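Local coordinates for protein leucine--tRNA ligase (PDB 5AH5) that probably joins leucine to its cognate tRNA at the expense of ATP, as a class I aminoacyl-tRNA synthetase that also has an editing domain, at residues C514-I527 with I550-Q562. Numbering follows the deposited sequence.
With LSS (5'-O-(L-leucylsulfamoyl)adenosine), chain I.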
loop_
_atom_site.group_PDB
_atom_site.type_symbol
_atom_site.label_atom_id
_atom_site.label_comp_id
_atom_site.label_asym_id
_atom_site.label_seq_id
_atom_site.Cartn_x
_atom_site.Cartn_y
_atom_site.Cartn_z
ATOM N N CYS B 514 -18.614 9.030 -2.402
ATOM C CA CYS B 514 -17.644 8.193 -1.717
ATOM C C CYS B 514 -18.196 6.896 -1.229
ATOM O O CYS B 514 -17.516 5.877 -1.254
ATOM C CB CYS B 514 -17.107 8.883 -0.474
ATOM S SG CYS B 514 -15.597 9.724 -0.813
ATOM N N ASN B 515 -19.390 6.946 -0.669
ATOM C CA ASN B 515 -20.009 5.715 -0.169
ATOM C C ASN B 515 -20.422 4.735 -1.279
ATOM O O ASN B 515 -20.628 3.563 -1.014
ATOM C CB ASN B 515 -21.184 6.040 0.750
ATOM C CG ASN B 515 -20.741 6.630 2.093
ATOM O OD1 ASN B 515 -19.657 6.325 2.639
ATOM N ND2 ASN B 515 -21.603 7.435 2.655
ATOM N N LYS B 516 -20.534 5.218 -2.506
ATOM C CA LYS B 516 -20.762 4.369 -3.663
ATOM C C LYS B 516 -19.457 3.878 -4.272
ATOM O O LYS B 516 -19.333 2.692 -4.515
ATOM C CB LYS B 516 -21.569 5.117 -4.688
ATOM C CG LYS B 516 -23.017 5.165 -4.261
ATOM C CD LYS B 516 -23.855 5.956 -5.235
ATOM C CE LYS B 516 -25.339 5.862 -4.850
ATOM N NZ LYS B 516 -26.149 7.009 -5.368
ATOM N N ILE B 517 -18.456 4.751 -4.450
ATOM C CA ILE B 517 -17.211 4.340 -5.156
ATOM C C ILE B 517 -16.151 3.629 -4.247
ATOM O O ILE B 517 -15.463 2.741 -4.687
ATOM C CB ILE B 517 -16.677 5.467 -6.014
ATOM C CG1 ILE B 517 -15.627 4.984 -7.059
ATOM C CG2 ILE B 517 -16.098 6.569 -5.147
ATOM C CD1 ILE B 517 -16.106 3.909 -8.036
ATOM N N ALA B 518 -16.113 3.981 -2.970
ATOM C CA ALA B 518 -15.176 3.460 -2.016
ATOM C C ALA B 518 -15.912 2.515 -1.053
ATOM O O ALA B 518 -17.098 2.630 -0.965
ATOM C CB ALA B 518 -14.545 4.638 -1.251
ATOM N N PRO B 519 -15.243 1.633 -0.298
ATOM C CA PRO B 519 -13.782 1.485 -0.264
ATOM C C PRO B 519 -13.137 1.136 -1.581
ATOM O O PRO B 519 -13.802 0.611 -2.465
ATOM C CB PRO B 519 -13.547 0.386 0.755
ATOM C CG PRO B 519 -14.847 -0.234 0.993
ATOM C CD PRO B 519 -15.889 0.801 0.714
ATOM N N ALA B 520 -11.868 1.501 -1.752
ATOM C CA ALA B 520 -11.187 1.154 -2.989
ATOM C C ALA B 520 -11.148 -0.387 -3.129
ATOM O O ALA B 520 -10.892 -1.062 -2.203
ATOM C CB ALA B 520 -9.792 1.718 -3.033
ATOM N N ASP B 521 -11.472 -0.906 -4.272
ATOM C CA ASP B 521 -11.413 -2.364 -4.474
ATOM C C ASP B 521 -9.971 -2.841 -4.503
ATOM O O ASP B 521 -9.654 -3.872 -3.952
ATOM C CB ASP B 521 -12.097 -2.712 -5.780
ATOM C CG ASP B 521 -13.574 -2.305 -5.762
ATOM O OD1 ASP B 521 -14.387 -3.059 -5.184
ATOM O OD2 ASP B 521 -13.892 -1.192 -6.240
ATOM N N VAL B 522 -9.132 -2.142 -5.236
ATOM C CA VAL B 522 -7.748 -2.541 -5.423
ATOM C C VAL B 522 -6.873 -1.302 -5.158
ATOM O O VAL B 522 -7.150 -0.245 -5.686
ATOM C CB VAL B 522 -7.566 -3.091 -6.829
ATOM C CG1 VAL B 522 -6.127 -3.293 -7.163
ATOM C CG2 VAL B 522 -8.363 -4.441 -7.013
ATOM N N TYR B 523 -5.869 -1.465 -4.301
ATOM C CA TYR B 523 -4.819 -0.483 -4.043
ATOM C C TYR B 523 -3.440 -1.097 -4.261
ATOM O O TYR B 523 -3.114 -2.102 -3.655
ATOM C CB TYR B 523 -4.901 -0.030 -2.615
ATOM C CG TYR B 523 -4.153 1.267 -2.308
ATOM C CD1 TYR B 523 -4.078 2.319 -3.228
ATOM C CD2 TYR B 523 -3.654 1.498 -1.055
ATOM C CE1 TYR B 523 -3.481 3.574 -2.895
ATOM C CE2 TYR B 523 -3.019 2.720 -0.731
ATOM C CZ TYR B 523 -2.954 3.760 -1.672
ATOM O OH TYR B 523 -2.370 5.005 -1.342
ATOM N N ILE B 524 -2.667 -0.503 -5.132
ATOM C CA ILE B 524 -1.365 -1.014 -5.545
ATOM C C ILE B 524 -0.262 -0.069 -5.092
ATOM O O ILE B 524 -0.206 1.048 -5.582
ATOM C CB ILE B 524 -1.281 -1.077 -7.071
ATOM C CG1 ILE B 524 -2.593 -1.721 -7.669
ATOM C CG2 ILE B 524 -0.067 -1.889 -7.495
ATOM C CD1 ILE B 524 -2.747 -1.545 -9.157
ATOM N N GLY B 525 0.620 -0.521 -4.208
ATOM C CA GLY B 525 1.818 0.232 -3.887
ATOM C C GLY B 525 2.790 -0.485 -2.974
ATOM O O GLY B 525 2.529 -1.582 -2.514
ATOM N N GLY B 526 3.901 0.164 -2.702
ATOM C CA GLY B 526 5.042 -0.471 -2.065
ATOM C C GLY B 526 4.840 -0.762 -0.595
ATOM O O GLY B 526 4.125 -0.061 0.122
ATOM N N ILE B 527 5.494 -1.833 -0.164
ATOM C CA ILE B 527 5.447 -2.312 1.186
ATOM C C ILE B 527 6.201 -1.393 2.112
ATOM O O ILE B 527 5.970 -1.410 3.332
ATOM C CB ILE B 527 6.047 -3.769 1.281
ATOM C CG1 ILE B 527 5.696 -4.393 2.628
ATOM C CG2 ILE B 527 7.569 -3.784 1.085
ATOM C CD1 ILE B 527 5.665 -5.907 2.604
ATOM N N ILE B 550 -18.178 9.192 5.948
ATOM C CA ILE B 550 -18.268 8.002 5.169
ATOM C C ILE B 550 -18.907 6.923 5.991
ATOM O O ILE B 550 -18.960 7.045 7.189
ATOM C CB ILE B 550 -16.888 7.536 4.697
ATOM C CG1 ILE B 550 -15.928 7.377 5.882
ATOM C CG2 ILE B 550 -16.325 8.511 3.709
ATOM C CD1 ILE B 550 -14.521 6.978 5.516
ATOM N N GLU B 551 -19.371 5.853 5.337
ATOM C CA GLU B 551 -20.055 4.742 6.041
ATOM C C GLU B 551 -19.254 3.439 6.098
ATOM O O GLU B 551 -19.765 2.417 6.553
ATOM C CB GLU B 551 -21.445 4.519 5.425
ATOM C CG GLU B 551 -22.501 5.511 5.972
ATOM C CD GLU B 551 -23.786 5.655 5.124
ATOM O OE1 GLU B 551 -23.953 4.986 4.067
ATOM O OE2 GLU B 551 -24.658 6.459 5.522
ATOM N N PHE B 552 -17.995 3.482 5.687
ATOM C CA PHE B 552 -17.135 2.285 5.669
ATOM C C PHE B 552 -15.946 2.565 6.552
ATOM O O PHE B 552 -15.635 3.719 6.848
ATOM C CB PHE B 552 -16.726 1.900 4.238
ATOM C CG PHE B 552 -16.085 3.011 3.483
ATOM C CD1 PHE B 552 -16.860 3.945 2.806
ATOM C CD2 PHE B 552 -14.705 3.174 3.517
ATOM C CE1 PHE B 552 -16.272 4.977 2.106
ATOM C CE2 PHE B 552 -14.114 4.238 2.868
ATOM C CZ PHE B 552 -14.895 5.144 2.157
ATOM N N ASP B 553 -15.286 1.509 6.972
ATOM C CA ASP B 553 -14.360 1.543 8.088
ATOM C C ASP B 553 -12.953 1.196 7.676
ATOM O O ASP B 553 -12.048 1.239 8.508
ATOM C CB ASP B 553 -14.839 0.521 9.150
ATOM C CG ASP B 553 -14.380 0.870 10.548
ATOM O OD1 ASP B 553 -14.675 2.000 10.996
ATOM O OD2 ASP B 553 -13.758 0.040 11.219
ATOM N N GLU B 554 -12.755 0.815 6.414
ATOM C CA GLU B 554 -11.437 0.408 5.926
ATOM C C GLU B 554 -11.300 0.939 4.554
ATOM O O GLU B 554 -12.231 0.797 3.792
ATOM C CB GLU B 554 -11.256 -1.127 5.875
ATOM C CG GLU B 554 -11.005 -1.708 7.249
ATOM C CD GLU B 554 -9.587 -1.490 7.786
ATOM O OE1 GLU B 554 -8.618 -1.205 7.021
ATOM O OE2 GLU B 554 -9.430 -1.649 9.004
ATOM N N PRO B 555 -10.150 1.576 4.236
ATOM C CA PRO B 555 -10.036 2.261 2.960
ATOM C C PRO B 555 -9.855 1.381 1.767
ATOM O O PRO B 555 -10.227 1.802 0.674
ATOM C CB PRO B 555 -8.741 3.092 3.138
ATOM C CG PRO B 555 -7.985 2.354 4.193
ATOM C CD PRO B 555 -9.039 1.910 5.120
ATOM N N PHE B 556 -9.150 0.252 1.935
ATOM C CA PHE B 556 -8.660 -0.510 0.786
ATOM C C PHE B 556 -9.004 -2.027 0.976
ATOM O O PHE B 556 -8.632 -2.634 1.968
ATOM C CB PHE B 556 -7.149 -0.320 0.598
ATOM C CG PHE B 556 -6.662 1.126 0.722
ATOM C CD1 PHE B 556 -7.038 2.079 -0.197
ATOM C CD2 PHE B 556 -5.725 1.488 1.712
ATOM C CE1 PHE B 556 -6.573 3.408 -0.076
ATOM C CE2 PHE B 556 -5.233 2.791 1.802
ATOM C CZ PHE B 556 -5.710 3.761 0.928
ATOM N N VAL B 557 -9.777 -2.582 0.074
ATOM C CA VAL B 557 -10.220 -3.979 0.217
ATOM C C VAL B 557 -9.048 -4.937 -0.022
ATOM O O VAL B 557 -8.666 -5.673 0.858
ATOM C CB VAL B 557 -11.421 -4.310 -0.696
ATOM C CG1 VAL B 557 -11.772 -5.831 -0.641
ATOM C CG2 VAL B 557 -12.626 -3.533 -0.248
ATOM N N GLU B 558 -8.492 -4.862 -1.209
ATOM C CA GLU B 558 -7.353 -5.647 -1.653
ATOM C C GLU B 558 -6.114 -4.709 -1.836
ATOM O O GLU B 558 -6.236 -3.708 -2.483
ATOM C CB GLU B 558 -7.750 -6.295 -2.969
ATOM C CG GLU B 558 -6.946 -7.494 -3.387
ATOM C CD GLU B 558 -7.437 -8.828 -2.840
ATOM O OE1 GLU B 558 -8.669 -9.050 -2.907
ATOM O OE2 GLU B 558 -6.568 -9.638 -2.393
ATOM N N LEU B 559 -4.999 -5.023 -1.170
ATOM C CA LEU B 559 -3.704 -4.380 -1.308
ATOM C C LEU B 559 -2.720 -5.300 -2.015
ATOM O O LEU B 559 -2.461 -6.373 -1.572
ATOM C CB LEU B 559 -3.139 -4.023 0.066
ATOM C CG LEU B 559 -1.707 -3.577 0.166
ATOM C CD1 LEU B 559 -1.620 -2.141 -0.379
ATOM C CD2 LEU B 559 -1.218 -3.523 1.597
ATOM N N TYR B 560 -2.135 -4.812 -3.085
ATOM C CA TYR B 560 -1.082 -5.462 -3.776
ATOM C C TYR B 560 0.207 -4.613 -3.707
ATOM O O TYR B 560 0.221 -3.417 -4.063
ATOM C CB TYR B 560 -1.517 -5.584 -5.207
ATOM C CG TYR B 560 -2.653 -6.591 -5.405
ATOM C CD1 TYR B 560 -2.419 -7.984 -5.360
ATOM C CD2 TYR B 560 -3.940 -6.161 -5.598
ATOM C CE1 TYR B 560 -3.458 -8.893 -5.551
ATOM C CE2 TYR B 560 -4.997 -7.055 -5.767
ATOM C CZ TYR B 560 -4.748 -8.420 -5.776
ATOM O OH TYR B 560 -5.811 -9.269 -5.981
ATOM N N ASN B 561 1.293 -5.245 -3.302
ATOM C CA ASN B 561 2.595 -4.623 -3.192
ATOM C C ASN B 561 3.513 -4.974 -4.358
ATOM O O ASN B 561 4.145 -6.045 -4.325
ATOM C CB ASN B 561 3.284 -5.088 -1.893
ATOM C CG ASN B 561 2.561 -4.683 -0.640
ATOM O OD1 ASN B 561 2.422 -5.486 0.236
ATOM N ND2 ASN B 561 2.173 -3.414 -0.504
ATOM N N GLN B 562 3.567 -4.155 -5.410
ATOM C CA GLN B 562 4.497 -4.403 -6.498
ATOM C C GLN B 562 5.947 -4.528 -5.979
ATOM O O GLN B 562 6.363 -3.827 -5.043
ATOM C CB GLN B 562 4.421 -3.404 -7.651
ATOM C CG GLN B 562 5.205 -2.053 -7.465
ATOM C CD GLN B 562 4.740 -1.268 -6.289
ATOM O OE1 GLN B 562 3.661 -1.517 -5.764
ATOM N NE2 GLN B 562 5.559 -0.303 -5.843
HETATM C C1 LSS I . 5.123 7.739 -2.387
HETATM N N1 LSS I . 10.095 -0.081 -7.861
HETATM O O1 LSS I . 5.648 6.771 -1.884
HETATM S S1 LSS I . 6.642 7.689 -4.329
HETATM C C2 LSS I . 8.807 -0.323 -7.627
HETATM N N2 LSS I . 5.516 8.265 -3.533
HETATM O O2 LSS I . 6.382 1.952 -3.977
HETATM N N3 LSS I . 7.956 0.614 -7.157
HETATM O O3 LSS I . 3.775 2.672 -4.519
HETATM C C4 LSS I . 8.435 1.859 -6.921
HETATM N N4 LSS I . 3.670 9.763 -2.209
HETATM O O4 LSS I . 5.769 4.134 -6.702
HETATM C C5 LSS I . 9.788 2.145 -7.064
HETATM O O5 LSS I . 6.215 6.219 -4.784
HETATM C C6 LSS I . 10.630 1.145 -7.519
HETATM N N6 LSS I . 11.941 1.438 -7.719
HETATM C C7 LSS I . 1.570 8.003 -0.729
HETATM N N7 LSS I . 9.977 3.441 -6.705
HETATM C C8 LSS I . 8.780 3.941 -6.292
HETATM C C9 LSS I . 2.763 7.517 -1.556
HETATM N N9 LSS I . 7.843 2.971 -6.459
HETATM C CA LSS I . 4.003 8.423 -1.659
HETATM C C10 LSS I . 1.963 8.003 0.756
HETATM C C11 LSS I . 0.335 7.098 -1.075
HETATM O O1A LSS I . 7.956 7.488 -3.702
HETATM C C21 LSS I . 6.436 3.030 -6.116
HETATM C C22 LSS I . 6.221 3.168 -4.649
HETATM C C23 LSS I . 4.792 3.711 -4.565
HETATM C C24 LSS I . 4.730 4.538 -5.832
HETATM C C25 LSS I . 5.061 6.012 -5.592
HETATM O O2A LSS I . 6.823 8.371 -5.592
HETATM O O HOH W 1 6.425 -3.781 -2.441
#
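The carbonyl oxygen of G525 accepts a nearly straight hydrogen bond from the side-chain amide of N561, ND2 to O 2.7 Å at 177°, and the CA-H of N561 closes on the same oxygen. The acceptor lies almost in the N561 amide plane, which fixes how that amide is turned. One residue on, Q562 reaches the bound leucyl-adenylate analogue: its NE2 donates to adenine N3 of LSS at 2.9 Å and, weakly, to ribose O2. G526 N donates to the other ribose hydroxyl, O3, which also comes 3.2 Å from G525 CA, so the ribose lies directly against the two glycines.

Behind this loop the strands run parallel, Y523 N donating to E558 O and Y560 N to Y523 O. A chi1 of -163° swings the Y523 ring away from its own backbone N and lays it face to face on F556, centroids 3.8 Å apart and planes 19° from parallel. P555 CB covers the other face of F556, while A520 CB meets its edge. Y523 OH, hydrogen-bonded to Y496 OH and H533 NE2, lies 3.4 Å from C11 of the ligand's leucyl side chain, so Y523 lines the pocket that receives the leucyl group.

At the far end P519, after a cis peptide, sets CD over the F552 ring, 3.9 Å from its centroid, with I550 CD1 on the opposite face; N515 OD1 accepts from E551 N at 2.8 Å.

In the Rossmann-type catalytic core, strand 520-524 lies between 32-37 and 556-560, and helix 533-546 makes the beta-alpha-beta crossover, packing on F556 and L559.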